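Local coordinates for SVP1-like protein 2 (Kluyveromyces lactis, PDB 4V16), which binds phosphoinositides as a member of the PROPPIN family of beta-propellers, and probably associates with membranes through this binding, at residues I270-K276 against W318-L322; W288-L294 against T306-N310. All coordinates share one frame; numbering follows the deposited sequence.

Contact 1 joins two blades of the propeller, and contact 2 lies inside one of them. The centres are about 11 Å apart. Strand 317-327 gives contact 1 its residues W318-L322, and its neighbour in the sheet, strand 303-312, gives contact 2 its residues T306-N310. Probable backbone hydrogen bonds tie them together: K308 N lies 2.9 Å from Q321 O, and N310 N lies 3.0 Å from W319 O. C271 packs on L309, so contact 1 also reaches contact 2 through side chains. Along the chain, contact 2 is nested in the loop that contact 1 closes. The Gly-Ser linker engineered in place of loop 6CD precedes segment 270-276.

Contact 1 (I270-K276 against W318-L322); sequences ICNFKLK and WWLQL
I270 and W318 lie side by side, with their side chains pointing the same way. I270 CD1 sits over one face of the W318 indole as a CH-pi contact, 3.6 Å from the centroid of the five-membered ring. I270 CG1 is placed between the backbone N and the carbonyl carbon (chi1 64°), which brings the rest of the branch along the ring. C271 packs against W318 CB with its sulfur. With an alanine here in place of W318, I270 CD1 is likely to lose the aromatic face beneath it, and a gap would probably open beside Y311 and L309, which the indole also touches.

L320 points between C271 and F273. L320 CD1 is 3.8 Å from C271 CB and also touches F273 CB. No hydrogen bond crosses here; the contact is made by side chains. Strands 271-274 and 317-327 are the outermost strands of adjacent blades of a seven-bladed beta-propeller. Their short segments 271-274 and 318-322 run roughly parallel, 28° apart, with axes 6.0 Å apart at closest approach.

F273 CG is anti to the backbone N (chi1 -170°), which swings the ring toward L322. The two side chains meet at about a right angle, with F273 CZ 3.8 Å from L322 CB. The same ring meets F307 edge-to-face. At the far end, the extended chain of K276 lays CE 3.9 Å from L322 CD2.

Contact 2 (W288-L294 against T306-N310); sequences WISDTGL and TFKLN
The W288 indole meets L309 at its edge, with CH2 4.1 Å from L309 CD2 near the ring plane. One face of the W288 ring is covered from within its own segment: L294 CG lies 3.7 Å above the plane, over the ring centre. The ring nitrogen NE1 is hydrogen-bonded to R231 O in the preceding blade, which fixes how the indole is turned. The F307 ring has L294 O at its edge.

L294 and F307 belong to the antiparallel hairpin of strands 293-298 and 303-312, the two middle strands of a four-stranded propeller blade. They form a hydrogen-bonded pair. F307 N donates to L294 O almost straight, at 2.8 Å and 178°. The return bond from L294 N to F307 O is longer, at 3.2 Å, and its donor stands above the carbonyl plane. G293 and K308 make the next, non-hydrogen-bonded pair. G293 has no side chain, and its CA lies 3.4 Å from F307 O. L309 N then donates to T292 O at 2.7 Å.

On the face that bears K308, its side chain lies alongside T292, pointing the same way, with K308 CE 3.7 Å from T292 OG1. The bend of the lysine at chi2 (68°) brings K308 CD near T292 O. The turn leading into the hairpin is an ST turn, in which S290 OG accepts from T292 N. A backbone bond from I289 N to G293 O spans the connection around it.

Contact 1 (I270-K276 against W318-L322)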
ATOM      1  N   ILE A 270      -8.399  17.679   8.730  1.00 35.82           N
ATOM      2  CA  ILE A 270      -7.825  18.619   9.685  1.00 38.72           C
ATOM      3  C   ILE A 270      -6.646  19.367   9.054  1.00 41.35           C
ATOM      4  O   ILE A 270      -6.181  20.374   9.587  1.00 39.76           O
ATOM      5  CB  ILE A 270      -7.363  17.899  10.977  1.00 39.91           C
ATOM      6  CG1 ILE A 270      -6.228  16.915  10.676  1.00 35.54           C
ATOM      7  CG2 ILE A 270      -8.540  17.176  11.625  1.00 28.22           C
ATOM      8  CD1 ILE A 270      -5.735  16.146  11.873  1.00 35.08           C
ATOM      9  N   CYS A 271      -6.173  18.865   7.913  1.00 47.48           N
ATOM     10  CA  CYS A 271      -5.046  19.463   7.198  1.00 33.57           C
ATOM     11  C   CYS A 271      -5.254  19.436   5.694  1.00 33.57           C
ATOM     12  O   CYS A 271      -6.006  18.613   5.171  1.00 39.78           O
ATOM     13  CB  CYS A 271      -3.746  18.728   7.521  1.00 39.93           C
ATOM     14  SG  CYS A 271      -3.053  19.092   9.123  1.00 43.71           S
ATOM     15  N   ASN A 272      -4.569  20.343   5.009  1.00 35.76           N
ATOM     16  CA  ASN A 272      -4.498  20.330   3.557  1.00 31.45           C
ATOM     17  C   ASN A 272      -3.141  20.846   3.115  1.00 31.61           C
ATOM     18  O   ASN A 272      -2.531  21.669   3.798  1.00 32.27           O
ATOM     19  CB  ASN A 272      -5.612  21.177   2.945  1.00 29.45           C
ATOM     20  CG  ASN A 272      -6.986  20.607   3.211  1.00 33.44           C
ATOM     21  OD1 ASN A 272      -7.347  19.560   2.674  1.00 41.18           O
ATOM     22  ND2 ASN A 272      -7.765  21.292   4.041  1.00 36.31           N
ATOM     23  N   PHE A 273      -2.662  20.356   1.978  1.00 28.70           N
ATOM     24  CA  PHE A 273      -1.401  20.834   1.435  1.00 29.47           C
ATOM     25  C   PHE A 273      -1.309  20.568  -0.061  1.00 30.53           C
ATOM     26  O   PHE A 273      -1.288  19.417  -0.497  1.00 29.74           O
ATOM     27  CB  PHE A 273      -0.223  20.178   2.157  1.00 27.41           C
ATOM     28  CG  PHE A 273       1.105  20.795   1.825  1.00 31.02           C
ATOM     29  CD1 PHE A 273       1.814  20.391   0.705  1.00 31.60           C
ATOM     30  CD2 PHE A 273       1.643  21.784   2.631  1.00 29.50           C
ATOM     31  CE1 PHE A 273       3.035  20.961   0.396  1.00 28.01           C
ATOM     32  CE2 PHE A 273       2.864  22.356   2.328  1.00 27.12           C
ATOM     33  CZ  PHE A 273       3.560  21.943   1.210  1.00 24.77           C
ATOM     34  N   LYS A 274      -1.256  21.644  -0.840  1.00 28.30           N
ATOM     35  CA  LYS A 274      -1.049  21.537  -2.279  1.00 27.63           C
ATOM     36  C   LYS A 274       0.358  21.029  -2.559  1.00 28.67           C
ATOM     37  O   LYS A 274       1.334  21.763  -2.404  1.00 30.40           O
ATOM     38  CB  LYS A 274      -1.274  22.889  -2.959  1.00 24.76           C
ATOM     39  CG  LYS A 274      -2.712  23.377  -2.889  1.00 29.50           C
ATOM     40  CD  LYS A 274      -2.831  24.835  -3.295  1.00 28.97           C
ATOM     41  CE  LYS A 274      -4.287  25.275  -3.361  1.00 37.69           C
ATOM     42  NZ  LYS A 274      -4.989  25.106  -2.058  1.00 42.48           N
ATOM     43  N   LEU A 275       0.457  19.766  -2.962  1.00 30.30           N
ATOM     44  CA  LEU A 275       1.750  19.141  -3.217  1.00 30.28           C
ATOM     45  C   LEU A 275       2.443  19.772  -4.419  1.00 28.79           C
ATOM     46  O   LEU A 275       1.788  20.298  -5.319  1.00 35.90           O
ATOM     47  CB  LEU A 275       1.575  17.638  -3.443  1.00 29.02           C
ATOM     48  CG  LEU A 275       1.041  16.845  -2.249  1.00 25.94           C
ATOM     49  CD1 LEU A 275       0.682  15.427  -2.666  1.00 26.72           C
ATOM     50  CD2 LEU A 275       2.058  16.830  -1.117  1.00 26.72           C
ATOM     51  N   LYS A 276       3.770  19.720  -4.417  1.00 31.15           N
ATOM     52  CA  LYS A 276       4.563  20.237  -5.526  1.00 33.43           C
ATOM     53  C   LYS A 276       4.776  19.151  -6.576  1.00 33.59           C
ATOM     54  O   LYS A 276       5.606  18.258  -6.396  1.00 37.72           O
ATOM     55  CB  LYS A 276       5.908  20.760  -5.023  1.00 33.83           C
ATOM     56  CG  LYS A 276       5.792  21.739  -3.868  1.00 37.85           C
ATOM     57  CD  LYS A 276       7.104  22.465  -3.620  1.00 45.57           C
ATOM     58  CE  LYS A 276       6.985  23.443  -2.465  1.00 52.51           C
ATOM     59  NZ  LYS A 276       8.164  24.346  -2.370  1.00 53.95           N
ATOM     60  N   TRP A 318      -4.426  22.036  13.248  1.00 42.03           N
ATOM     61  CA  TRP A 318      -3.328  21.307  12.622  1.00 36.82           C
ATOM     62  C   TRP A 318      -2.886  22.008  11.341  1.00 38.91           C
ATOM     63  O   TRP A 318      -3.691  22.662  10.678  1.00 36.48           O
ATOM     64  CB  TRP A 318      -3.742  19.875  12.293  1.00 36.74           C
ATOM     65  CG  TRP A 318      -4.194  19.055  13.459  1.00 39.41           C
ATOM     66  CD1 TRP A 318      -5.431  19.057  14.037  1.00 40.79           C
ATOM     67  CD2 TRP A 318      -3.420  18.085  14.172  1.00 37.45           C
ATOM     68  NE1 TRP A 318      -5.470  18.154  15.071  1.00 40.36           N
ATOM     69  CE2 TRP A 318      -4.249  17.545  15.175  1.00 38.33           C
ATOM     70  CE3 TRP A 318      -2.105  17.624  14.061  1.00 41.44           C
ATOM     71  CZ2 TRP A 318      -3.803  16.570  16.063  1.00 45.90           C
ATOM     72  CZ3 TRP A 318      -1.665  16.655  14.944  1.00 43.49           C
ATOM     73  CH2 TRP A 318      -2.512  16.140  15.932  1.00 44.47           C
ATOM     74  N   TRP A 319      -1.611  21.861  10.989  1.00 36.62           N
ATOM     75  CA  TRP A 319      -1.123  22.361   9.709  1.00 37.36           C
ATOM     76  C   TRP A 319       0.095  21.563   9.244  1.00 35.96           C
ATOM     77  O   TRP A 319       0.918  21.132  10.053  1.00 36.34           O
ATOM     78  CB  TRP A 319      -0.794  23.858   9.800  1.00 30.16           C
ATOM     79  CG  TRP A 319       0.602  24.187  10.249  1.00 37.23           C
ATOM     80  CD1 TRP A 319       1.725  24.244   9.471  1.00 41.22           C
ATOM     81  CD2 TRP A 319       1.019  24.529  11.576  1.00 37.19           C
ATOM     82  NE1 TRP A 319       2.814  24.591  10.233  1.00 38.13           N
ATOM     83  CE2 TRP A 319       2.407  24.772  11.529  1.00 43.04           C
ATOM     84  CE3 TRP A 319       0.355  24.650  12.800  1.00 39.79           C
ATOM     85  CZ2 TRP A 319       3.142  25.126  12.658  1.00 47.43           C
ATOM     86  CZ3 TRP A 319       1.087  25.000  13.921  1.00 44.71           C
ATOM     87  CH2 TRP A 319       2.465  25.235  13.842  1.00 44.98           C
ATOM     88  N   LEU A 320       0.189  21.364   7.932  1.00 34.25           N
ATOM     89  CA  LEU A 320       1.275  20.594   7.334  1.00 28.08           C
ATOM     90  C   LEU A 320       2.424  21.491   6.885  1.00 28.77           C
ATOM     91  O   LEU A 320       2.210  22.619   6.442  1.00 31.86           O
ATOM     92  CB  LEU A 320       0.756  19.788   6.142  1.00 29.08           C
ATOM     93  CG  LEU A 320      -0.008  18.506   6.470  1.00 31.97           C
ATOM     94  CD1 LEU A 320      -0.786  18.032   5.253  1.00 29.27           C
ATOM     95  CD2 LEU A 320       0.951  17.427   6.947  1.00 30.67           C
ATOM     96  N   GLN A 321       3.642  20.970   6.997  1.00 29.41           N
ATOM     97  CA  GLN A 321       4.838  21.701   6.603  1.00 33.71           C
ATOM     98  C   GLN A 321       5.802  20.788   5.855  1.00 39.27           C
ATOM     99  O   GLN A 321       6.160  19.716   6.346  1.00 37.53           O
ATOM    100  CB  GLN A 321       5.525  22.297   7.832  1.00 36.15           C
ATOM    101  CG  GLN A 321       6.643  23.277   7.513  1.00 46.17           C
ATOM    102  CD  GLN A 321       7.431  23.685   8.744  1.00 61.32           C
ATOM    103  OE1 GLN A 321       7.328  23.059   9.800  1.00 55.08           O
ATOM    104  NE2 GLN A 321       8.225  24.743   8.614  1.00 71.83           N
ATOM    105  N   LEU A 322       6.217  21.217   4.667  1.00 39.17           N
ATOM    106  CA  LEU A 322       7.179  20.468   3.867  1.00 30.19           C
ATOM    107  C   LEU A 322       8.598  20.857   4.262  1.00 37.94           C
ATOM    108  O   LEU A 322       9.085  21.921   3.884  1.00 41.72           O
ATOM    109  CB  LEU A 322       6.952  20.722   2.375  1.00 31.36           C
ATOM    110  CG  LEU A 322       7.937  20.064   1.407  1.00 38.47           C
ATOM    111  CD1 LEU A 322       7.937  18.552   1.568  1.00 42.48           C
ATOM    112  CD2 LEU A 322       7.608  20.442  -0.028  1.00 37.55           C
TER

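Contact 2 (W288-L294 against T306-N310)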
ATOM      1  N   TRP A 288       4.077   7.049   6.697  1.00 31.86           N
ATOM      2  CA  TRP A 288       4.246   7.687   7.994  1.00 29.49           C
ATOM      3  C   TRP A 288       5.568   7.265   8.624  1.00 24.70           C
ATOM      4  O   TRP A 288       5.814   6.077   8.824  1.00 27.50           O
ATOM      5  CB  TRP A 288       3.094   7.330   8.929  1.00 28.77           C
ATOM      6  CG  TRP A 288       1.779   7.925   8.544  1.00 25.60           C
ATOM      7  CD1 TRP A 288       0.899   7.443   7.621  1.00 29.55           C
ATOM      8  CD2 TRP A 288       1.186   9.110   9.085  1.00 29.18           C
ATOM      9  NE1 TRP A 288      -0.206   8.257   7.551  1.00 27.89           N
ATOM     10  CE2 TRP A 288      -0.055   9.288   8.440  1.00 32.05           C
ATOM     11  CE3 TRP A 288       1.582  10.038  10.052  1.00 30.79           C
ATOM     12  CZ2 TRP A 288      -0.901  10.358   8.730  1.00 30.61           C
ATOM     13  CZ3 TRP A 288       0.743  11.099  10.339  1.00 29.51           C
ATOM     14  CH2 TRP A 288      -0.485  11.250   9.679  1.00 29.17           C
ATOM     15  N   ILE A 289       6.415   8.240   8.934  1.00 30.07           N
ATOM     16  CA  ILE A 289       7.692   7.966   9.589  1.00 34.82           C
ATOM     17  C   ILE A 289       7.555   8.118  11.100  1.00 29.76           C
ATOM     18  O   ILE A 289       8.448   7.738  11.856  1.00 27.15           O
ATOM     19  CB  ILE A 289       8.808   8.895   9.075  1.00 30.45           C
ATOM     20  CG1 ILE A 289       8.421  10.365   9.263  1.00 34.14           C
ATOM     21  CG2 ILE A 289       9.084   8.598   7.609  1.00 33.03           C
ATOM     22  CD1 ILE A 289       9.532  11.335   8.945  1.00 36.06           C
ATOM     23  N   SER A 290       6.432   8.683  11.528  1.00 34.46           N
ATOM     24  CA  SER A 290       6.106   8.798  12.945  1.00 30.09           C
ATOM     25  C   SER A 290       4.621   9.094  13.081  1.00 31.26           C
ATOM     26  O   SER A 290       3.876   9.004  12.108  1.00 33.31           O
ATOM     27  CB  SER A 290       6.936   9.892  13.615  1.00 28.89           C
ATOM     28  OG  SER A 290       6.570  11.173  13.134  1.00 38.31           O
ATOM     29  N   ASP A 291       4.192   9.447  14.288  1.00 36.37           N
ATOM     30  CA  ASP A 291       2.801   9.827  14.511  1.00 36.71           C
ATOM     31  C   ASP A 291       2.534  11.242  14.011  1.00 33.64           C
ATOM     32  O   ASP A 291       1.384  11.681  13.973  1.00 38.40           O
ATOM     33  CB  ASP A 291       2.445   9.725  15.996  1.00 43.29           C
ATOM     34  CG  ASP A 291       2.214   8.292  16.451  1.00 53.97           C
ATOM     35  OD1 ASP A 291       1.576   7.516  15.703  1.00 45.04           O
ATOM     36  OD2 ASP A 291       2.668   7.942  17.563  1.00 61.41           O
ATOM     37  N   THR A 292       3.598  11.947  13.628  1.00 33.56           N
ATOM     38  CA  THR A 292       3.491  13.332  13.177  1.00 37.31           C
ATOM     39  C   THR A 292       4.375  13.623  11.961  1.00 37.26           C
ATOM     40  O   THR A 292       4.647  14.784  11.649  1.00 39.36           O
ATOM     41  CB  THR A 292       3.869  14.314  14.310  1.00 40.48           C
ATOM     42  OG1 THR A 292       5.145  13.953  14.858  1.00 41.72           O
ATOM     43  CG2 THR A 292       2.821  14.293  15.413  1.00 34.03           C
ATOM     44  N   GLY A 293       4.813  12.573  11.271  1.00 32.22           N
ATOM     45  CA  GLY A 293       5.674  12.731  10.110  1.00 34.89           C
ATOM     46  C   GLY A 293       5.290  11.815   8.964  1.00 34.06           C
ATOM     47  O   GLY A 293       5.057  10.623   9.168  1.00 33.97           O
ATOM     48  N   LEU A 294       5.226  12.379   7.759  1.00 32.91           N
ATOM     49  CA  LEU A 294       4.925  11.617   6.550  1.00 30.83           C
ATOM     50  C   LEU A 294       6.049  11.734   5.535  1.00 31.48           C
ATOM     51  O   LEU A 294       6.846  12.674   5.579  1.00 29.59           O
ATOM     52  CB  LEU A 294       3.626  12.097   5.898  1.00 27.02           C
ATOM     53  CG  LEU A 294       2.306  11.857   6.627  1.00 33.19           C
ATOM     54  CD1 LEU A 294       2.102  12.876   7.736  1.00 46.40           C
ATOM     55  CD2 LEU A 294       1.154  11.907   5.637  1.00 33.46           C
ATOM     56  N   THR A 306       9.527  15.037   2.696  1.00 34.58           N
ATOM     57  CA  THR A 306       9.317  14.814   4.125  1.00 36.31           C
ATOM     58  C   THR A 306       8.411  15.894   4.712  1.00 36.35           C
ATOM     59  O   THR A 306       8.695  17.086   4.582  1.00 38.35           O
ATOM     60  CB  THR A 306      10.647  14.802   4.896  1.00 40.60           C
ATOM     61  OG1 THR A 306      11.535  13.841   4.310  1.00 38.40           O
ATOM     62  CG2 THR A 306      10.417  14.455   6.364  1.00 34.93           C
ATOM     63  N   PHE A 307       7.330  15.469   5.363  1.00 33.36           N
ATOM     64  CA  PHE A 307       6.359  16.392   5.949  1.00 30.40           C
ATOM     65  C   PHE A 307       6.343  16.311   7.472  1.00 37.75           C
ATOM     66  O   PHE A 307       6.576  15.247   8.049  1.00 42.17           O
ATOM     67  CB  PHE A 307       4.954  16.099   5.417  1.00 28.82           C
ATOM     68  CG  PHE A 307       4.751  16.496   3.985  1.00 30.17           C
ATOM     69  CD1 PHE A 307       5.025  15.606   2.960  1.00 26.69           C
ATOM     70  CD2 PHE A 307       4.276  17.758   3.663  1.00 33.34           C
ATOM     71  CE1 PHE A 307       4.835  15.967   1.641  1.00 27.99           C
ATOM     72  CE2 PHE A 307       4.082  18.126   2.344  1.00 32.59           C
ATOM     73  CZ  PHE A 307       4.363  17.229   1.331  1.00 32.52           C
ATOM     74  N   LYS A 308       6.065  17.444   8.115  1.00 36.67           N
ATOM     75  CA  LYS A 308       5.805  17.480   9.552  1.00 38.33           C
ATOM     76  C   LYS A 308       4.354  17.879   9.800  1.00 35.72           C
ATOM     77  O   LYS A 308       3.863  18.852   9.229  1.00 37.37           O
ATOM     78  CB  LYS A 308       6.750  18.453  10.262  1.00 38.48           C
ATOM     79  CG  LYS A 308       6.560  18.525  11.780  1.00 33.53           C
ATOM     80  CD  LYS A 308       6.967  17.223  12.467  1.00 52.79           C
ATOM     81  CE  LYS A 308       6.554  17.198  13.933  1.00 58.50           C
ATOM     82  NZ  LYS A 308       7.238  18.246  14.741  1.00 57.83           N
ATOM     83  N   LEU A 309       3.675  17.117  10.652  1.00 36.45           N
ATOM     84  CA  LEU A 309       2.293  17.410  11.011  1.00 36.39           C
ATOM     85  C   LEU A 309       2.258  18.188  12.321  1.00 37.29           C
ATOM     86  O   LEU A 309       2.354  17.604  13.400  1.00 43.75           O
ATOM     87  CB  LEU A 309       1.484  16.116  11.125  1.00 39.43           C
ATOM     88  CG  LEU A 309      -0.005  16.257  11.451  1.00 33.85           C
ATOM     89  CD1 LEU A 309      -0.719  17.122  10.425  1.00 38.30           C
ATOM     90  CD2 LEU A 309      -0.656  14.886  11.529  1.00 38.65           C
ATOM     91  N   ASN A 310       2.124  19.507  12.217  1.00 39.80           N
ATOM     92  CA  ASN A 310       2.173  20.385  13.383  1.00 43.31           C
ATOM     93  C   ASN A 310       0.806  20.588  14.027  1.00 36.39           C
ATOM     94  O   ASN A 310      -0.225  20.444  13.370  1.00 38.60           O
ATOM     95  CB  ASN A 310       2.760  21.742  12.993  1.00 43.22           C
ATOM     96  CG  ASN A 310       4.255  21.685  12.752  1.00 43.49           C
ATOM     97  OD1 ASN A 310       4.993  21.047  13.504  1.00 52.54           O
ATOM     98  ND2 ASN A 310       4.709  22.352  11.697  1.00 41.33           N
TER